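PDB 1T9F: protein 1d10 from Caenorhabditis elegans, which is of unknown function but folds as a beta-trefoil built from MIR repeats and probably belongs with the SDF2-like proteins. Local coordinates for residues Ser146-Gly151 with Gln157-Gly162; Gln98-Ser103 with Thr139-Ser144; Val29-Gly34 with Thr92-Lys97. All blocks are in the same frame, centred on the assembly; numbering follows the deposited sequence.

Interaction 1. Residues Ser146-Gly151 with Gln157-Gly162; sequences SGQQFG and QREVVG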
loop_
_atom_site.group_PDB
_atom_site.type_symbol
_atom_site.label_atom_id
_atom_site.label_comp_id
_atom_site.label_asym_id
_atom_site.label_seq_id
_atom_site.Cartn_x
_atom_site.Cartn_y
_atom_site.Cartn_z
ATOM N N SER A 146 10.172 -7.000 0.525
ATOM C CA SER A 146 10.832 -8.291 0.345
ATOM C C SER A 146 12.224 -8.279 0.952
ATOM O O SER A 146 12.777 -9.327 1.275
ATOM C CB SER A 146 10.954 -8.618 -1.140
ATOM O OG SER A 146 11.894 -7.755 -1.749
ATOM N N GLY A 147 12.788 -7.083 1.100
ATOM C CA GLY A 147 14.124 -6.957 1.653
ATOM C C GLY A 147 15.114 -6.745 0.525
ATOM O O GLY A 147 16.299 -6.505 0.748
ATOM N N GLN A 148 14.617 -6.842 -0.703
ATOM C CA GLN A 148 15.444 -6.641 -1.880
ATOM C C GLN A 148 15.355 -5.189 -2.315
ATOM O O GLN A 148 14.390 -4.495 -1.999
ATOM C CB GLN A 148 14.968 -7.542 -3.022
ATOM C CG GLN A 148 15.253 -9.013 -2.800
ATOM C CD GLN A 148 16.735 -9.276 -2.637
ATOM O OE1 GLN A 148 17.531 -8.977 -3.527
ATOM N NE2 GLN A 148 17.115 -9.830 -1.493
ATOM N N GLN A 149 16.371 -4.736 -3.039
ATOM C CA GLN A 149 16.414 -3.369 -3.542
ATOM C C GLN A 149 16.624 -3.407 -5.051
ATOM O O GLN A 149 17.258 -4.327 -5.573
ATOM C CB GLN A 149 17.556 -2.593 -2.889
ATOM C CG GLN A 149 17.334 -2.235 -1.434
ATOM C CD GLN A 149 18.449 -1.359 -0.882
ATOM O OE1 GLN A 149 18.933 -0.452 -1.561
ATOM N NE2 GLN A 149 18.851 -1.618 0.358
ATOM N N PHE A 150 16.092 -2.411 -5.747
ATOM C CA PHE A 150 16.235 -2.337 -7.192
ATOM C C PHE A 150 17.503 -1.600 -7.578
ATOM O O PHE A 150 18.117 -0.912 -6.757
ATOM C CB PHE A 150 15.064 -1.589 -7.816
ATOM C CG PHE A 150 13.768 -2.328 -7.760
ATOM C CD1 PHE A 150 13.551 -3.434 -8.571
ATOM C CD2 PHE A 150 12.753 -1.909 -6.907
ATOM C CE1 PHE A 150 12.343 -4.118 -8.537
ATOM C CE2 PHE A 150 11.534 -2.586 -6.864
ATOM C CZ PHE A 150 11.331 -3.694 -7.683
ATOM N N GLY A 151 17.876 -1.754 -8.846
ATOM C CA GLY A 151 19.033 -1.071 -9.388
ATOM C C GLY A 151 18.428 -0.008 -10.281
ATOM O O GLY A 151 17.237 0.285 -10.155
ATOM N N GLN A 157 15.716 1.765 -4.431
ATOM C CA GLN A 157 14.326 1.650 -4.003
ATOM C C GLN A 157 14.032 0.207 -3.599
ATOM O O GLN A 157 14.488 -0.737 -4.250
ATOM C CB GLN A 157 13.397 2.121 -5.123
ATOM C CG GLN A 157 13.563 3.610 -5.428
ATOM C CD GLN A 157 12.566 4.140 -6.433
ATOM O OE1 GLN A 157 11.423 3.697 -6.482
ATOM N NE2 GLN A 157 12.989 5.119 -7.226
ATOM N N ARG A 158 13.286 0.034 -2.512
ATOM C CA ARG A 158 12.976 -1.306 -2.017
ATOM C C ARG A 158 11.828 -2.007 -2.736
ATOM O O ARG A 158 10.834 -1.377 -3.107
ATOM C CB ARG A 158 12.679 -1.260 -0.515
ATOM C CG ARG A 158 13.863 -0.850 0.360
ATOM C CD ARG A 158 14.107 0.647 0.318
ATOM N NE ARG A 158 14.878 1.116 1.468
ATOM C CZ ARG A 158 16.202 1.058 1.570
ATOM N NH1 ARG A 158 16.928 0.550 0.585
ATOM N NH2 ARG A 158 16.804 1.512 2.665
ATOM N N GLU A 159 11.977 -3.318 -2.931
ATOM C CA GLU A 159 10.943 -4.106 -3.591
ATOM C C GLU A 159 9.781 -4.325 -2.627
ATOM O O GLU A 159 9.982 -4.686 -1.466
ATOM C CB GLU A 159 11.493 -5.472 -4.039
ATOM C CG GLU A 159 10.424 -6.399 -4.622
ATOM C CD GLU A 159 10.922 -7.825 -4.857
ATOM O OE1 GLU A 159 11.717 -8.324 -4.033
ATOM O OE2 GLU A 159 10.502 -8.449 -5.857
ATOM N N VAL A 160 8.572 -4.080 -3.121
ATOM C CA VAL A 160 7.347 -4.261 -2.357
ATOM C C VAL A 160 6.645 -5.484 -2.958
ATOM O O VAL A 160 6.472 -5.576 -4.182
ATOM C CB VAL A 160 6.422 -3.031 -2.486
ATOM C CG1 VAL A 160 5.080 -3.319 -1.819
ATOM C CG2 VAL A 160 7.073 -1.806 -1.849
ATOM N N VAL A 161 6.246 -6.423 -2.112
ATOM C CA VAL A 161 5.597 -7.631 -2.603
ATOM C C VAL A 161 4.511 -8.143 -1.666
ATOM O O VAL A 161 4.247 -7.561 -0.613
ATOM C CB VAL A 161 6.607 -8.783 -2.788
ATOM C CG1 VAL A 161 7.763 -8.344 -3.676
ATOM C CG2 VAL A 161 7.113 -9.243 -1.431
ATOM N N GLY A 162 3.901 -9.256 -2.066
ATOM C CA GLY A 162 2.855 -9.870 -1.273
ATOM C C GLY A 162 3.391 -11.170 -0.706
ATOM O O GLY A 162 3.757 -12.073 -1.454
HETATM O O HOH W 1 12.448 -4.666 -0.148
#
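S146 and E159 make the tight end of this contact. The OG of S146 reaches the OE1 of E159 at 2.4 Å, a hydrogen bond so short in the model that its exact length deserves caution. The same OG accepts from the backbone N of Q148 at 3.1 Å, which closes an ST turn, while the S146 N donates to the E159 carbonyl. E159 runs straight out from its strand, CG anti to the backbone N (chi1 175°). That puts the carboxylate against S146 and the loop beyond, where OE1 also takes the S96 hydroxyl and OE2 the L95 N. The charged group is thus gripped by several donors, which would probably favour its ionised form. G147 turns the corner with a positive phi of 101°; its N donates to a water 2.7 Å away, and that water hands its protons to the Q148 and E159 carbonyl oxygens, filling the bend. Past the corner the strands pair directly: E159 N donates to Q148 O at 2.8 Å, nearly straight, and F150 N to Q157 O at the same length. The F150 ring lies obliquely against the backbone of the facing strand, CE2 3.7 Å from the E159 CA.

The other side is looser. Q149 and R158 form a non-hydrogen-bonded pair, CA atoms 4.3 Å apart, with both side chains alongside each other and pointing the same way; the placing of the Q149 amide is doubtful. The guanidinium has a surer partner in D20, a salt bridge through NE. Q148 leads its amide away toward solvent. Paired across a short connecting loop, strands 148-149 and 158-162 form an antiparallel beta hairpin, within the third MIR repeat of the beta-trefoil.

Interaction 2. Residues Gln98-Ser103 with Thr139-Ser144; sequences QHQEVS and TGSYLS
Q100 reaches across to T139 and S141 with a fully stretched side chain. Its CG stands anti to the backbone N (chi1 -176°) and the chain stays extended beyond CG, which carries the amide right up to the two hydroxyls. NE2 donates to T139 OG1 at 2.9 Å, almost perfectly straight, with the acceptor lying in the amide plane. NE2 is also hydrogen-bonded to S88 OG, outside this contact, so two hydroxyls grip it. The carbonyl end is held more lightly: S141 OG gives OE1 a weak hydrogen bond of 3.1 Å. T139 keeps its OG1 between the backbone N and the carbonyl carbon (chi1 61°), and there it also meets H136 ND1, while its CG2 brushes the amide at 3.7 Å from NE2.

The two segments never pair through their backbones, the S141 CA staying 7.6 Å from the Q100 CA. Strand 158-163 fits between strands 100-105 and 142-146 and bonds to each, in the hairpin layer that caps the six-stranded barrel of a beta-trefoil.

Further into the cap the contact turns apolar. L143 brings CD1 to within 3.9 Å of V102 CG1, the two side chains crossing at about a right angle. L86 touches both of them, and V160 packs on L143.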
loop_
_atom_site.group_PDB
_atom_site.type_symbol
_atom_site.label_atom_id
_atom_site.label_comp_id
_atom_site.label_asym_id
_atom_site.label_seq_id
_atom_site.Cartn_x
_atom_site.Cartn_y
_atom_site.Cartn_z
ATOM N N GLN A 98 9.706 -16.085 -5.053
ATOM C CA GLN A 98 8.850 -16.759 -4.084
ATOM C C GLN A 98 7.672 -15.915 -3.625
ATOM O O GLN A 98 6.771 -16.413 -2.941
ATOM C CB GLN A 98 9.652 -17.182 -2.851
ATOM C CG GLN A 98 11.152 -16.917 -2.909
ATOM C CD GLN A 98 11.513 -15.445 -2.819
ATOM O OE1 GLN A 98 11.410 -14.707 -3.798
ATOM N NE2 GLN A 98 11.935 -15.010 -1.636
ATOM N N HIS A 99 7.675 -14.639 -3.991
ATOM C CA HIS A 99 6.601 -13.762 -3.573
ATOM C C HIS A 99 5.691 -13.280 -4.686
ATOM O O HIS A 99 6.006 -13.382 -5.875
ATOM C CB HIS A 99 7.168 -12.574 -2.793
ATOM C CG HIS A 99 7.776 -12.961 -1.480
ATOM N ND1 HIS A 99 7.164 -13.837 -0.609
ATOM C CD2 HIS A 99 8.931 -12.584 -0.883
ATOM C CE1 HIS A 99 7.912 -13.982 0.469
ATOM N NE2 HIS A 99 8.991 -13.232 0.328
ATOM N N GLN A 100 4.549 -12.754 -4.264
ATOM C CA GLN A 100 3.517 -12.250 -5.149
ATOM C C GLN A 100 3.787 -10.790 -5.509
ATOM O O GLN A 100 4.273 -10.014 -4.683
ATOM C CB GLN A 100 2.178 -12.401 -4.436
ATOM C CG GLN A 100 0.944 -12.029 -5.219
ATOM C CD GLN A 100 -0.310 -12.372 -4.442
ATOM O OE1 GLN A 100 -0.639 -13.548 -4.264
ATOM N NE2 GLN A 100 -1.004 -11.352 -3.951
ATOM N N GLU A 101 3.468 -10.430 -6.747
ATOM C CA GLU A 101 3.674 -9.078 -7.253
ATOM C C GLU A 101 2.662 -8.090 -6.687
ATOM O O GLU A 101 1.500 -8.429 -6.459
ATOM C CB GLU A 101 3.558 -9.065 -8.782
ATOM C CG GLU A 101 3.957 -7.756 -9.453
ATOM C CD GLU A 101 3.417 -7.634 -10.877
ATOM O OE1 GLU A 101 2.254 -7.205 -11.046
ATOM O OE2 GLU A 101 4.150 -7.974 -11.830
ATOM N N VAL A 102 3.121 -6.864 -6.458
ATOM C CA VAL A 102 2.261 -5.797 -5.972
ATOM C C VAL A 102 2.448 -4.674 -6.984
ATOM O O VAL A 102 3.566 -4.269 -7.265
ATOM C CB VAL A 102 2.666 -5.333 -4.559
ATOM C CG1 VAL A 102 1.910 -4.063 -4.194
ATOM C CG2 VAL A 102 2.341 -6.429 -3.549
ATOM N N SER A 103 1.353 -4.176 -7.539
ATOM C CA SER A 103 1.445 -3.137 -8.558
ATOM C C SER A 103 0.491 -1.986 -8.312
ATOM O O SER A 103 -0.284 -1.999 -7.356
ATOM C CB SER A 103 1.146 -3.760 -9.923
ATOM O OG SER A 103 -0.160 -4.331 -9.926
ATOM N N THR A 139 -6.262 -12.379 -2.352
ATOM C CA THR A 139 -5.251 -13.429 -2.224
ATOM C C THR A 139 -4.819 -13.725 -0.790
ATOM O O THR A 139 -4.323 -14.810 -0.501
ATOM C CB THR A 139 -3.984 -13.082 -3.018
ATOM O OG1 THR A 139 -3.426 -11.870 -2.502
ATOM C CG2 THR A 139 -4.302 -12.914 -4.489
ATOM N N GLY A 140 -4.991 -12.760 0.106
ATOM C CA GLY A 140 -4.598 -12.963 1.490
ATOM C C GLY A 140 -3.149 -12.603 1.785
ATOM O O GLY A 140 -2.701 -12.691 2.931
ATOM N N SER A 141 -2.413 -12.193 0.756
ATOM C CA SER A 141 -1.009 -11.833 0.923
ATOM C C SER A 141 -0.864 -10.510 1.649
ATOM O O SER A 141 -1.664 -9.591 1.457
ATOM C CB SER A 141 -0.315 -11.740 -0.437
ATOM O OG SER A 141 -0.528 -12.920 -1.191
ATOM N N TYR A 142 0.165 -10.423 2.484
ATOM C CA TYR A 142 0.438 -9.221 3.246
ATOM C C TYR A 142 1.339 -8.292 2.439
ATOM O O TYR A 142 2.265 -8.742 1.757
ATOM C CB TYR A 142 1.130 -9.586 4.553
ATOM C CG TYR A 142 0.262 -10.365 5.513
ATOM C CD1 TYR A 142 -0.632 -9.715 6.358
ATOM C CD2 TYR A 142 0.335 -11.761 5.578
ATOM C CE1 TYR A 142 -1.432 -10.428 7.249
ATOM C CE2 TYR A 142 -0.464 -12.486 6.467
ATOM C CZ TYR A 142 -1.345 -11.812 7.298
ATOM O OH TYR A 142 -2.149 -12.515 8.177
ATOM N N LEU A 143 1.057 -6.997 2.500
ATOM C CA LEU A 143 1.881 -6.022 1.790
ATOM C C LEU A 143 3.187 -6.020 2.579
ATOM O O LEU A 143 3.174 -5.757 3.780
ATOM C CB LEU A 143 1.225 -4.636 1.851
ATOM C CG LEU A 143 1.988 -3.485 1.192
ATOM C CD1 LEU A 143 2.012 -3.687 -0.312
ATOM C CD2 LEU A 143 1.310 -2.169 1.546
ATOM N N SER A 144 4.304 -6.322 1.922
ATOM C CA SER A 144 5.579 -6.377 2.638
ATOM C C SER A 144 6.783 -6.005 1.796
ATOM O O SER A 144 6.765 -6.140 0.572
ATOM C CB SER A 144 5.826 -7.795 3.175
ATOM O OG SER A 144 4.699 -8.323 3.851
#

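Interaction 3. Residues Val29-Gly34 with Thr92-Lys97; sequences VKYGSG and TAPLSK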
loop_
_atom_site.group_PDB
_atom_site.type_symbol
_atom_site.label_atom_id
_atom_site.label_comp_id
_atom_site.label_asym_id
_atom_site.label_seq_id
_atom_site.Cartn_x
_atom_site.Cartn_y
_atom_site.Cartn_z
ATOM N N VAL A 29 6.990 4.006 -13.871
ATOM C CA VAL A 29 7.947 2.965 -14.228
ATOM C C VAL A 29 7.204 1.644 -14.120
ATOM O O VAL A 29 6.735 1.284 -13.042
ATOM C CB VAL A 29 9.153 2.946 -13.261
ATOM C CG1 VAL A 29 10.075 1.784 -13.596
ATOM C CG2 VAL A 29 9.915 4.268 -13.346
ATOM N N LYS A 30 7.097 0.926 -15.235
ATOM C CA LYS A 30 6.387 -0.346 -15.255
ATOM C C LYS A 30 7.289 -1.556 -15.058
ATOM O O LYS A 30 8.490 -1.496 -15.316
ATOM C CB LYS A 30 5.615 -0.496 -16.571
ATOM C CG LYS A 30 4.607 0.624 -16.813
ATOM C CD LYS A 30 3.555 0.247 -17.845
ATOM C CE LYS A 30 2.481 1.324 -17.940
ATOM N NZ LYS A 30 1.340 0.930 -18.823
ATOM N N TYR A 31 6.698 -2.650 -14.585
ATOM C CA TYR A 31 7.433 -3.887 -14.368
ATOM C C TYR A 31 7.773 -4.497 -15.717
ATOM O O TYR A 31 7.097 -4.249 -16.714
ATOM C CB TYR A 31 6.594 -4.905 -13.591
ATOM C CG TYR A 31 6.420 -4.626 -12.113
ATOM C CD1 TYR A 31 7.525 -4.510 -11.267
ATOM C CD2 TYR A 31 5.145 -4.527 -11.553
ATOM C CE1 TYR A 31 7.364 -4.306 -9.894
ATOM C CE2 TYR A 31 4.972 -4.323 -10.185
ATOM C CZ TYR A 31 6.083 -4.214 -9.361
ATOM O OH TYR A 31 5.916 -4.022 -8.008
ATOM N N GLY A 32 8.826 -5.301 -15.733
ATOM C CA GLY A 32 9.243 -5.966 -16.947
ATOM C C GLY A 32 9.393 -7.426 -16.588
ATOM O O GLY A 32 10.442 -8.025 -16.817
ATOM N N SER A 33 8.339 -7.994 -16.007
ATOM C CA SER A 33 8.364 -9.390 -15.596
ATOM C C SER A 33 6.980 -10.019 -15.413
ATOM O O SER A 33 6.529 -10.791 -16.259
ATOM C CB SER A 33 9.170 -9.528 -14.301
ATOM O OG SER A 33 8.701 -8.628 -13.305
ATOM N N GLY A 34 6.310 -9.691 -14.313
ATOM C CA GLY A 34 5.001 -10.262 -14.039
ATOM C C GLY A 34 3.861 -9.828 -14.943
ATOM O O GLY A 34 3.700 -10.337 -16.053
ATOM N N THR A 92 4.135 -13.344 -10.186
ATOM C CA THR A 92 5.311 -13.456 -9.334
ATOM C C THR A 92 6.018 -12.108 -9.200
ATOM O O THR A 92 6.089 -11.339 -10.162
ATOM C CB THR A 92 6.290 -14.505 -9.901
ATOM O OG1 THR A 92 7.239 -14.872 -8.893
ATOM C CG2 THR A 92 7.030 -13.943 -11.106
ATOM N N ALA A 93 6.526 -11.822 -8.003
ATOM C CA ALA A 93 7.233 -10.568 -7.741
ATOM C C ALA A 93 8.370 -10.406 -8.746
ATOM O O ALA A 93 8.864 -11.391 -9.297
ATOM C CB ALA A 93 7.786 -10.562 -6.315
ATOM N N PRO A 94 8.802 -9.158 -8.998
ATOM C CA PRO A 94 9.887 -8.883 -9.948
ATOM C C PRO A 94 11.274 -9.413 -9.575
ATOM O O PRO A 94 11.974 -9.950 -10.427
ATOM C CB PRO A 94 9.859 -7.363 -10.069
ATOM C CG PRO A 94 9.393 -6.932 -8.718
ATOM C CD PRO A 94 8.267 -7.902 -8.444
ATOM N N LEU A 95 11.676 -9.260 -8.317
ATOM C CA LEU A 95 12.995 -9.728 -7.890
ATOM C C LEU A 95 12.918 -10.897 -6.920
ATOM O O LEU A 95 13.897 -11.616 -6.727
ATOM C CB LEU A 95 13.788 -8.589 -7.238
ATOM C CG LEU A 95 14.041 -7.328 -8.070
ATOM C CD1 LEU A 95 14.784 -6.308 -7.223
ATOM C CD2 LEU A 95 14.837 -7.674 -9.320
ATOM N N SER A 96 11.757 -11.082 -6.302
ATOM C CA SER A 96 11.576 -12.183 -5.363
ATOM C C SER A 96 10.581 -13.187 -5.924
ATOM O O SER A 96 9.372 -13.066 -5.731
ATOM C CB SER A 96 11.095 -11.655 -4.013
ATOM O OG SER A 96 12.093 -10.849 -3.414
ATOM N N LYS A 97 11.114 -14.184 -6.623
ATOM C CA LYS A 97 10.315 -15.230 -7.251
ATOM C C LYS A 97 9.326 -15.926 -6.317
ATOM O O LYS A 97 8.234 -16.318 -6.742
ATOM C CB LYS A 97 11.245 -16.277 -7.866
ATOM C CG LYS A 97 12.122 -15.759 -8.996
ATOM C CD LYS A 97 11.315 -15.495 -10.259
ATOM C CE LYS A 97 12.226 -15.243 -11.457
ATOM N NZ LYS A 97 11.478 -15.210 -12.754
HETATM O O HOH W 2 6.418 -8.777 -11.375
#
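Y31 and P94 meet where the loop after strand 29-30 passes the loop between strands 85-89 and 100-105. From CB, the Y31 ring is set with CG anti to the carbonyl carbon (chi1 -74°), which aims it inward past the proline. CD1 comes first, 3.9 Å from P94 CB. CE1 then makes the closest approach, 3.5 Å from P94 CG, with the ring and the pyrrolidine meeting obliquely. On the CD2 and CE2 side the ring is flanked by E101 and S103 of strand 100-105. At the tip, OH donates to the carbonyl oxygen of V102, and V40 N adds a weak bond to it, so the buried hydroxyl is provided for. An alanine here would remove both ring and hydroxyl, is likely to open a gap beside P94 and would probably leave the V102 carbonyl without that donor.

Beside the tyrosine, S33 turns its OG toward P94, 3.6 Å from the proline CA, and donates to a water at 3.0 Å. The water passes the link on to T92 O, 2.9 Å away, and sits above one face of the Y31 ring, toward its rim. G34, lacking a side chain, comes within 4.2 Å of T92 O through its CA.

With no direct hydrogen bond between the two loops, their hold on each other rests on the contacts of Y31 and S33 with the proline and on a bridging water, while the strong polar bond of the tyrosine goes to the sheet behind them.

The three contacts form one continuous patch, with centres 10 to 12 Å apart. Interaction 1 meets interaction 2 along strand 158-163: V161 N probably bonds to S144 O (2.7 Å) and G162 N to Q100 O (2.8 Å), so that strand joins both segments of interaction 2. Interactions 1 and 3 meet where F150 packs on L95, and again at E159 OE1 and S96 OG, 2.6 Å apart. Interactions 2 and 3 are tied by a probable hydrogen bond from A93 N to H99 O, and by Y31 OH to V102 O at 2.5 Å. Loop 92-97, one side of interaction 3, therefore reaches both of the others. No ligand or active site is known here.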